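Local coordinates for protein transcriptional regulator, LacI family (Lactobacillus brevis, PDB 3JY6) that probably regulates transcription by binding DNA, as LacI-family factors do, this fragment being its periplasmic-binding-protein-like domain, at residues F118-Y123 / N208-T214; E190-L194 / T219-R223. All coordinates share one frame; numbering follows the deposited sequence.

Interaction 1 of 2, residues F118-Y123 / N208-T214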
ATOM      1  N   PHE A 118      19.438   9.217 -19.134  1.00 23.13           N
ATOM      2  CA  PHE A 118      18.816  10.537 -19.218  1.00 22.91           C
ATOM      3  C   PHE A 118      19.748  11.593 -19.803  1.00 22.86           C
ATOM      4  O   PHE A 118      19.302  12.478 -20.528  1.00 23.22           O
ATOM      5  CB  PHE A 118      18.289  10.969 -17.845  1.00 18.56           C
ATOM      6  CG  PHE A 118      16.895  10.485 -17.573  1.00 19.34           C
ATOM      7  CD1 PHE A 118      15.813  11.079 -18.214  1.00 17.44           C
ATOM      8  CD2 PHE A 118      16.669   9.379 -16.749  1.00 18.30           C
ATOM      9  CE1 PHE A 118      14.522  10.577 -18.051  1.00 19.27           C
ATOM     10  CE2 PHE A 118      15.383   8.864 -16.576  1.00 18.16           C
ATOM     11  CZ  PHE A 118      14.302   9.461 -17.228  1.00 18.52           C
ATOM     12  N   ARG A 119      21.038  11.493 -19.499  1.00 25.58           N
ATOM     13  CA  ARG A 119      22.023  12.434 -20.032  1.00 27.22           C
ATOM     14  C   ARG A 119      22.089  12.322 -21.552  1.00 27.22           C
ATOM     15  O   ARG A 119      22.179  13.324 -22.250  1.00 25.96           O
ATOM     16  CB  ARG A 119      23.406  12.133 -19.460  1.00 28.00           C
ATOM     17  CG  ARG A 119      23.645  12.728 -18.098  1.00 33.65           C
ATOM     18  CD  ARG A 119      24.428  14.019 -18.228  1.00 36.65           C
ATOM     19  NE  ARG A 119      25.867  13.777 -18.329  1.00 39.90           N
ATOM     20  CZ  ARG A 119      26.760  14.717 -18.620  1.00 40.74           C
ATOM     21  NH1 ARG A 119      26.360  15.963 -18.848  1.00 41.57           N
ATOM     22  NH2 ARG A 119      28.052  14.419 -18.662  1.00 40.78           N
ATOM     23  N   GLN A 120      22.045  11.091 -22.054  1.00 27.47           N
ATOM     24  CA  GLN A 120      22.122  10.855 -23.490  1.00 30.14           C
ATOM     25  C   GLN A 120      20.938  11.466 -24.231  1.00 30.54           C
ATOM     26  O   GLN A 120      20.994  11.666 -25.446  1.00 31.06           O
ATOM     27  CB  GLN A 120      22.228   9.352 -23.758  1.00 31.46           C
ATOM     28  CG  GLN A 120      23.451   8.738 -23.079  1.00 35.68           C
ATOM     29  CD  GLN A 120      23.527   7.231 -23.218  1.00 38.01           C
ATOM     30  OE1 GLN A 120      22.548   6.521 -22.991  1.00 39.18           O
ATOM     31  NE2 GLN A 120      24.700   6.735 -23.576  1.00 39.27           N
ATOM     32  N   GLN A 121      19.872  11.780 -23.500  1.00 29.51           N
ATOM     33  CA  GLN A 121      18.707  12.387 -24.123  1.00 29.86           C
ATOM     34  C   GLN A 121      18.747  13.902 -23.982  1.00 28.39           C
ATOM     35  O   GLN A 121      17.817  14.587 -24.398  1.00 26.54           O
ATOM     36  CB  GLN A 121      17.410  11.852 -23.512  1.00 31.92           C
ATOM     37  CG  GLN A 121      17.244  10.355 -23.642  1.00 36.48           C
ATOM     38  CD  GLN A 121      15.829   9.946 -24.013  1.00 40.01           C
ATOM     39  OE1 GLN A 121      14.859  10.280 -23.322  1.00 39.51           O
ATOM     40  NE2 GLN A 121      15.706   9.210 -25.116  1.00 41.89           N
ATOM     41  N   GLY A 122      19.813  14.416 -23.376  1.00 26.66           N
ATOM     42  CA  GLY A 122      19.939  15.853 -23.220  1.00 28.59           C
ATOM     43  C   GLY A 122      19.794  16.441 -21.828  1.00 27.63           C
ATOM     44  O   GLY A 122      20.241  17.553 -21.591  1.00 28.95           O
ATOM     45  N   TYR A 123      19.160  15.713 -20.918  1.00 27.88           N
ATOM     46  CA  TYR A 123      18.954  16.172 -19.547  1.00 27.47           C
ATOM     47  C   TYR A 123      20.277  16.146 -18.778  1.00 27.91           C
ATOM     48  O   TYR A 123      20.709  15.095 -18.298  1.00 29.09           O
ATOM     49  CB  TYR A 123      17.916  15.268 -18.868  1.00 24.87           C
ATOM     50  CG  TYR A 123      16.600  15.219 -19.613  1.00 21.40           C
ATOM     51  CD1 TYR A 123      15.667  16.241 -19.476  1.00 21.53           C
ATOM     52  CD2 TYR A 123      16.308  14.171 -20.491  1.00 21.64           C
ATOM     53  CE1 TYR A 123      14.473  16.227 -20.191  1.00 21.82           C
ATOM     54  CE2 TYR A 123      15.119  14.144 -21.218  1.00 20.57           C
ATOM     55  CZ  TYR A 123      14.205  15.179 -21.064  1.00 22.95           C
ATOM     56  OH  TYR A 123      13.033  15.179 -21.784  1.00 23.08           O
ATOM     57  N   ASN A 208       8.691  16.699 -20.721  1.00 31.73           N
ATOM     58  CA  ASN A 208       9.470  15.754 -21.516  1.00 31.34           C
ATOM     59  C   ASN A 208      10.192  16.373 -22.703  1.00 30.56           C
ATOM     60  O   ASN A 208      10.393  15.714 -23.714  1.00 28.97           O
ATOM     61  CB  ASN A 208       8.561  14.628 -22.011  1.00 31.08           C
ATOM     62  CG  ASN A 208       8.551  13.440 -21.078  1.00 33.26           C
ATOM     63  OD1 ASN A 208       8.738  13.579 -19.865  1.00 30.49           O
ATOM     64  ND2 ASN A 208       8.323  12.257 -21.640  1.00 35.00           N
ATOM     65  N   GLN A 209      10.578  17.637 -22.577  1.00 31.23           N
ATOM     66  CA  GLN A 209      11.296  18.338 -23.637  1.00 29.92           C
ATOM     67  C   GLN A 209      12.392  19.178 -22.998  1.00 29.41           C
ATOM     68  O   GLN A 209      13.507  19.273 -23.517  1.00 28.18           O
ATOM     69  CB  GLN A 209      10.339  19.236 -24.420  1.00 32.73           C
ATOM     70  CG  GLN A 209       9.220  18.470 -25.109  1.00 34.50           C
ATOM     71  CD  GLN A 209       9.131  18.783 -26.579  1.00 37.38           C
ATOM     72  OE1 GLN A 209       8.859  19.919 -26.967  1.00 40.90           O
ATOM     73  NE2 GLN A 209       9.363  17.773 -27.414  1.00 39.26           N
ATOM     74  N   THR A 210      12.063  19.790 -21.867  1.00 25.98           N
ATOM     75  CA  THR A 210      13.024  20.605 -21.141  1.00 26.17           C
ATOM     76  C   THR A 210      13.134  20.089 -19.699  1.00 23.92           C
ATOM     77  O   THR A 210      14.168  20.237 -19.044  1.00 22.24           O
ATOM     78  CB  THR A 210      12.603  22.093 -21.163  1.00 26.68           C
ATOM     79  OG1 THR A 210      13.546  22.863 -20.408  1.00 32.18           O
ATOM     80  CG2 THR A 210      11.209  22.276 -20.585  1.00 26.23           C
ATOM     81  N   VAL A 211      12.060  19.459 -19.231  1.00 21.83           N
ATOM     82  CA  VAL A 211      12.007  18.886 -17.892  1.00 20.07           C
ATOM     83  C   VAL A 211      11.283  17.544 -17.899  1.00 19.32           C
ATOM     84  O   VAL A 211      10.138  17.450 -18.339  1.00 18.37           O
ATOM     85  CB  VAL A 211      11.251  19.798 -16.917  1.00 21.44           C
ATOM     86  CG1 VAL A 211      11.219  19.156 -15.531  1.00 19.61           C
ATOM     87  CG2 VAL A 211      11.895  21.161 -16.874  1.00 20.36           C
ATOM     88  N   THR A 212      11.947  16.501 -17.416  1.00 18.74           N
ATOM     89  CA  THR A 212      11.319  15.186 -17.345  1.00 18.85           C
ATOM     90  C   THR A 212      11.447  14.688 -15.897  1.00 18.87           C
ATOM     91  O   THR A 212      11.908  15.422 -15.029  1.00 18.57           O
ATOM     92  CB  THR A 212      11.976  14.180 -18.341  1.00 17.06           C
ATOM     93  OG1 THR A 212      11.158  13.010 -18.434  1.00 17.01           O
ATOM     94  CG2 THR A 212      13.362  13.771 -17.875  1.00 18.97           C
ATOM     95  N   ALA A 213      11.034  13.460 -15.617  1.00 17.95           N
ATOM     96  CA  ALA A 213      11.143  12.965 -14.248  1.00 17.57           C
ATOM     97  C   ALA A 213      11.196  11.460 -14.192  1.00 18.78           C
ATOM     98  O   ALA A 213      10.612  10.779 -15.025  1.00 19.83           O
ATOM     99  CB  ALA A 213       9.978  13.464 -13.407  1.00 19.02           C
ATOM    100  N   THR A 214      11.884  10.947 -13.179  1.00 18.42           N
ATOM    101  CA  THR A 214      12.033   9.522 -12.993  1.00 18.01           C
ATOM    102  C   THR A 214      12.233   9.273 -11.506  1.00 17.45           C
ATOM    103  O   THR A 214      12.139  10.192 -10.691  1.00 13.22           O
ATOM    104  CB  THR A 214      13.272   9.026 -13.741  1.00 20.21           C
ATOM    105  OG1 THR A 214      13.366   7.595 -13.648  1.00 19.17           O
ATOM    106  CG2 THR A 214      14.522   9.670 -13.142  1.00 21.41           C
TER
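Thr212 turns its methyl group onto the ring of Tyr123. Thr212 CG2 stands over the centre of one face of the Tyr123 ring, 3.5 Å from the centroid and only 10° off the ring normal. This is a CH-pi contact, and the two side chains cross at about a right angle. The torsion of Thr212 explains it. OG1 lies opposite the backbone N (chi1 -168°), which places CG2 between N and the carbonyl carbon and facing the tyrosine. OG1 is used differently. Thr212 OG1 donates a hydrogen bond to Asn208 OD1 at 2.9 Å, from above the carbonyl plane of the amide. That bond ties the start of the strand to the turn before it and is likely to hold Thr212 in this rotation.

The same methyl also meets Phe118, with Phe118 CE1 3.4 Å from Thr212 CG2. It therefore touches two aromatic side chains, Tyr123 over a face and Phe118 obliquely. The Phe118 ring continues along the strand to Thr214, where Phe118 CE2 is 3.5 Å from Thr214 CB. Thr212 and Thr214, two residues apart, point to the same side. The two rings also meet each other: Tyr123 CD2 lies in the plane of the Phe118 ring, at its edge. Tyr123 OH rests 3.2 Å from Asn208 C, near the ring plane. No hydrogen bond crosses between the segments.

Gly122 has positive phi and closes helix 107-119 with a Schellman motif. The chain then turns back and brings Tyr123 beside Phe118. Strand 211-215 is an outermost strand, within this chain, of the parallel sheet of one lobe of the periplasmic-binding-protein fold. It pairs with strand 183-187. Thr214 OG1 bonds to Thr230 O. Val184 touches Phe118, Tyr123 and Thr212, so the end of helix 107-119 packs across both strands.

Interaction 2 of 2, residues E190-L194 / T219-R223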
ATOM      1  N   GLU A 190       9.853   6.144  -3.669  1.00 23.10           N
ATOM      2  CA  GLU A 190       8.537   6.159  -4.283  1.00 22.54           C
ATOM      3  C   GLU A 190       7.561   7.232  -3.764  1.00 22.62           C
ATOM      4  O   GLU A 190       6.916   7.924  -4.560  1.00 21.54           O
ATOM      5  CB  GLU A 190       7.918   4.756  -4.166  1.00 22.10           C
ATOM      6  CG  GLU A 190       6.570   4.598  -4.847  1.00 23.04           C
ATOM      7  CD  GLU A 190       6.344   3.201  -5.417  1.00 25.70           C
ATOM      8  OE1 GLU A 190       6.564   2.191  -4.708  1.00 28.38           O
ATOM      9  OE2 GLU A 190       5.936   3.111  -6.589  1.00 26.41           O
ATOM     10  N   ARG A 191       7.458   7.385  -2.447  1.00 21.40           N
ATOM     11  CA  ARG A 191       6.526   8.358  -1.874  1.00 22.01           C
ATOM     12  C   ARG A 191       6.694   9.778  -2.391  1.00 20.58           C
ATOM     13  O   ARG A 191       5.710  10.470  -2.644  1.00 21.44           O
ATOM     14  CB  ARG A 191       6.628   8.360  -0.346  1.00 23.52           C
ATOM     15  CG  ARG A 191       8.021   8.629   0.186  1.00 26.12           C
ATOM     16  CD  ARG A 191       8.034   8.508   1.709  1.00 27.22           C
ATOM     17  NE  ARG A 191       7.165   9.507   2.322  1.00 30.48           N
ATOM     18  CZ  ARG A 191       6.957   9.621   3.631  1.00 30.63           C
ATOM     19  NH1 ARG A 191       7.562   8.790   4.473  1.00 29.74           N
ATOM     20  NH2 ARG A 191       6.145  10.562   4.097  1.00 30.86           N
ATOM     21  N   TRP A 192       7.938  10.215  -2.539  1.00 20.24           N
ATOM     22  CA  TRP A 192       8.213  11.559  -3.026  1.00 20.47           C
ATOM     23  C   TRP A 192       7.757  11.725  -4.470  1.00 20.47           C
ATOM     24  O   TRP A 192       7.236  12.775  -4.844  1.00 19.92           O
ATOM     25  CB  TRP A 192       9.705  11.854  -2.887  1.00 23.13           C
ATOM     26  CG  TRP A 192      10.193  11.779  -1.453  1.00 24.37           C
ATOM     27  CD1 TRP A 192      11.382  11.271  -1.019  1.00 26.45           C
ATOM     28  CD2 TRP A 192       9.490  12.206  -0.279  1.00 24.66           C
ATOM     29  NE1 TRP A 192      11.465  11.350   0.359  1.00 25.29           N
ATOM     30  CE2 TRP A 192      10.318  11.925   0.834  1.00 26.25           C
ATOM     31  CE3 TRP A 192       8.243  12.810  -0.056  1.00 27.78           C
ATOM     32  CZ2 TRP A 192       9.933  12.211   2.155  1.00 27.12           C
ATOM     33  CZ3 TRP A 192       7.858  13.096   1.262  1.00 28.43           C
ATOM     34  CH2 TRP A 192       8.707  12.797   2.346  1.00 26.47           C
ATOM     35  N   LEU A 193       7.934  10.684  -5.280  1.00 19.47           N
ATOM     36  CA  LEU A 193       7.513  10.750  -6.673  1.00 20.32           C
ATOM     37  C   LEU A 193       5.988  10.831  -6.709  1.00 21.26           C
ATOM     38  O   LEU A 193       5.414  11.603  -7.478  1.00 22.60           O
ATOM     39  CB  LEU A 193       8.028   9.512  -7.434  1.00 22.10           C
ATOM     40  CG  LEU A 193       7.924   9.465  -8.961  1.00 24.67           C
ATOM     41  CD1 LEU A 193       9.020   8.575  -9.516  1.00 23.77           C
ATOM     42  CD2 LEU A 193       6.547   8.952  -9.381  1.00 26.79           C
ATOM     43  N   LEU A 194       5.336  10.064  -5.838  1.00 21.54           N
ATOM     44  CA  LEU A 194       3.878  10.022  -5.790  1.00 23.83           C
ATOM     45  C   LEU A 194       3.258  11.283  -5.218  1.00 22.77           C
ATOM     46  O   LEU A 194       2.181  11.679  -5.630  1.00 23.83           O
ATOM     47  CB  LEU A 194       3.393   8.821  -4.959  1.00 27.19           C
ATOM     48  CG  LEU A 194       3.827   7.412  -5.371  1.00 29.21           C
ATOM     49  CD1 LEU A 194       3.410   6.422  -4.303  1.00 29.77           C
ATOM     50  CD2 LEU A 194       3.210   7.046  -6.709  1.00 31.07           C
ATOM     51  N   THR A 219       4.839   1.100  -8.155  1.00 32.90           N
ATOM     52  CA  THR A 219       3.402   1.207  -8.336  1.00 37.00           C
ATOM     53  C   THR A 219       3.033   1.443  -9.808  1.00 38.51           C
ATOM     54  O   THR A 219       3.671   2.239 -10.499  1.00 39.04           O
ATOM     55  CB  THR A 219       2.840   2.350  -7.508  1.00 38.52           C
ATOM     56  OG1 THR A 219       2.833   2.007  -6.113  1.00 39.49           O
ATOM     57  CG2 THR A 219       1.475   2.617  -7.951  1.00 40.64           C
ATOM     58  N   ASP A 220       1.984   0.773 -10.273  1.00 40.74           N
ATOM     59  CA  ASP A 220       1.555   0.891 -11.661  1.00 42.38           C
ATOM     60  C   ASP A 220       0.842   2.183 -12.006  1.00 43.19           C
ATOM     61  O   ASP A 220       1.140   2.817 -13.011  1.00 43.69           O
ATOM     62  CB  ASP A 220       0.588  -0.231 -12.030  1.00 45.06           C
ATOM     63  CG  ASP A 220       1.006  -1.577 -11.498  1.00 46.93           C
ATOM     64  OD1 ASP A 220       2.050  -2.097 -11.939  1.00 47.66           O
ATOM     65  OD2 ASP A 220       0.280  -2.124 -10.638  1.00 48.64           O
ATOM     66  N   PHE A 221      -0.130   2.581 -11.198  1.00 43.19           N
ATOM     67  CA  PHE A 221      -0.860   3.781 -11.591  1.00 41.85           C
ATOM     68  C   PHE A 221      -0.057   5.032 -11.947  1.00 41.31           C
ATOM     69  O   PHE A 221      -0.540   5.878 -12.696  1.00 42.14           O
ATOM     70  CB  PHE A 221      -1.962   4.100 -10.578  1.00 42.43           C
ATOM     71  CG  PHE A 221      -1.482   4.206  -9.180  1.00 41.42           C
ATOM     72  CD1 PHE A 221      -0.981   5.418  -8.711  1.00 41.33           C
ATOM     73  CD2 PHE A 221      -1.570   3.112  -8.322  1.00 40.07           C
ATOM     74  CE1 PHE A 221      -0.543   5.566  -7.395  1.00 42.53           C
ATOM     75  CE2 PHE A 221      -1.138   3.223  -6.996  1.00 39.41           C
ATOM     76  CZ  PHE A 221      -0.626   4.469  -6.522  1.00 40.46           C
ATOM     77  N   ILE A 222       1.164   5.183 -11.456  1.00 40.67           N
ATOM     78  CA  ILE A 222       1.902   6.389 -11.872  1.00 40.41           C
ATOM     79  C   ILE A 222       2.419   6.103 -13.247  1.00 40.33           C
ATOM     80  O   ILE A 222       2.697   7.020 -14.017  1.00 40.05           O
ATOM     81  CB  ILE A 222       3.192   6.593 -11.173  1.00 41.76           C
ATOM     82  CG1 ILE A 222       3.198   5.759  -9.903  1.00 39.42           C
ATOM     83  CG2 ILE A 222       3.463   8.079 -11.081  1.00 41.94           C
ATOM     84  CD1 ILE A 222       4.594   5.260  -9.620  1.00 36.39           C
ATOM     85  N   ARG A 223       2.641   4.824 -13.528  1.00 40.95           N
ATOM     86  CA  ARG A 223       3.185   4.437 -14.827  1.00 42.59           C
ATOM     87  C   ARG A 223       2.387   5.174 -15.877  1.00 43.07           C
ATOM     88  O   ARG A 223       2.943   5.853 -16.763  1.00 44.12           O
ATOM     89  CB  ARG A 223       3.075   2.907 -15.020  1.00 40.76           C
TER
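Glu190 reaches from the first turn of helix 190-196 to the backbone of Thr219. Its CB points toward the loop. CG lies opposite the backbone N (chi1 -176°), and the chain bends at chi2, which carries the carboxylate out to the loop. Glu190 CD comes 3.8 Å from Thr219 N. Glu190 OE1 stays 4.0 Å from both Thr219 N and Thr219 OG1. OE2 does the gripping. Glu190 OE2 accepts the Thr219 N-H, with N 2.8 Å away and the bond nearly straight at 171°, through its syn lone pair. Thr219 OG1 adds a weak bond to the same oxygen, and Asp218 N adds another weak one. The two side chains cross at about a right angle.

Beside this polar end lies an apolar patch. Leu194 CD2 packs on Ile222 CG1 at 3.4 Å, a close approach best read with caution. The same methyl of Leu194, CD2, lies 4.1 Å from Phe221 CE1. One helical position earlier, Leu193 CD2 meets Ile222 CG2 at 3.6 Å. The isoleucine side chain is thus touched by both leucines. Phe221 also packs on Leu194 of the second subunit, so the loop between strands 211-215 and 231-233 reaches the dimer partner here. Tyr20 of helix 20-34, from the other lobe, touches both Glu190 and Thr219.

With an alanine here instead of Glu190, the Thr219 N-H would probably lose its acceptor, and the loop at Thr219 would be likely to shift against the helix.

One carboxylate oxygen takes a strong backbone bond and two weaker ones, while the leucines contribute apolar, non-directional packing. Three donors gathered on OE2 would probably favour the charged form of the acid. The contact therefore joins a directional polar grip at Thr219 to apolar packing at Phe221 and Ile222.

How the interactions relate
Both interactions lie in the periplasmic-binding-protein-like domain, and their centres are about 18 Å apart. Their segments alternate along the chain. Strand 211-215 takes part in interaction 1 and leads into the loop that carries 219-223. Helix 190-196 of interaction 2 follows strand 183-187, the neighbour of strand 211-215 in the sheet. The two contacts touch directly where Thr214 O meets Leu193 CD1 at 3.7 Å. The centre of interaction 1, a buried contact, lies about 24 Å from the chain centre. That of interaction 2 is nearer, at about 13 Å, and the contact is partly buried beside helix 20-34 and the second subunit.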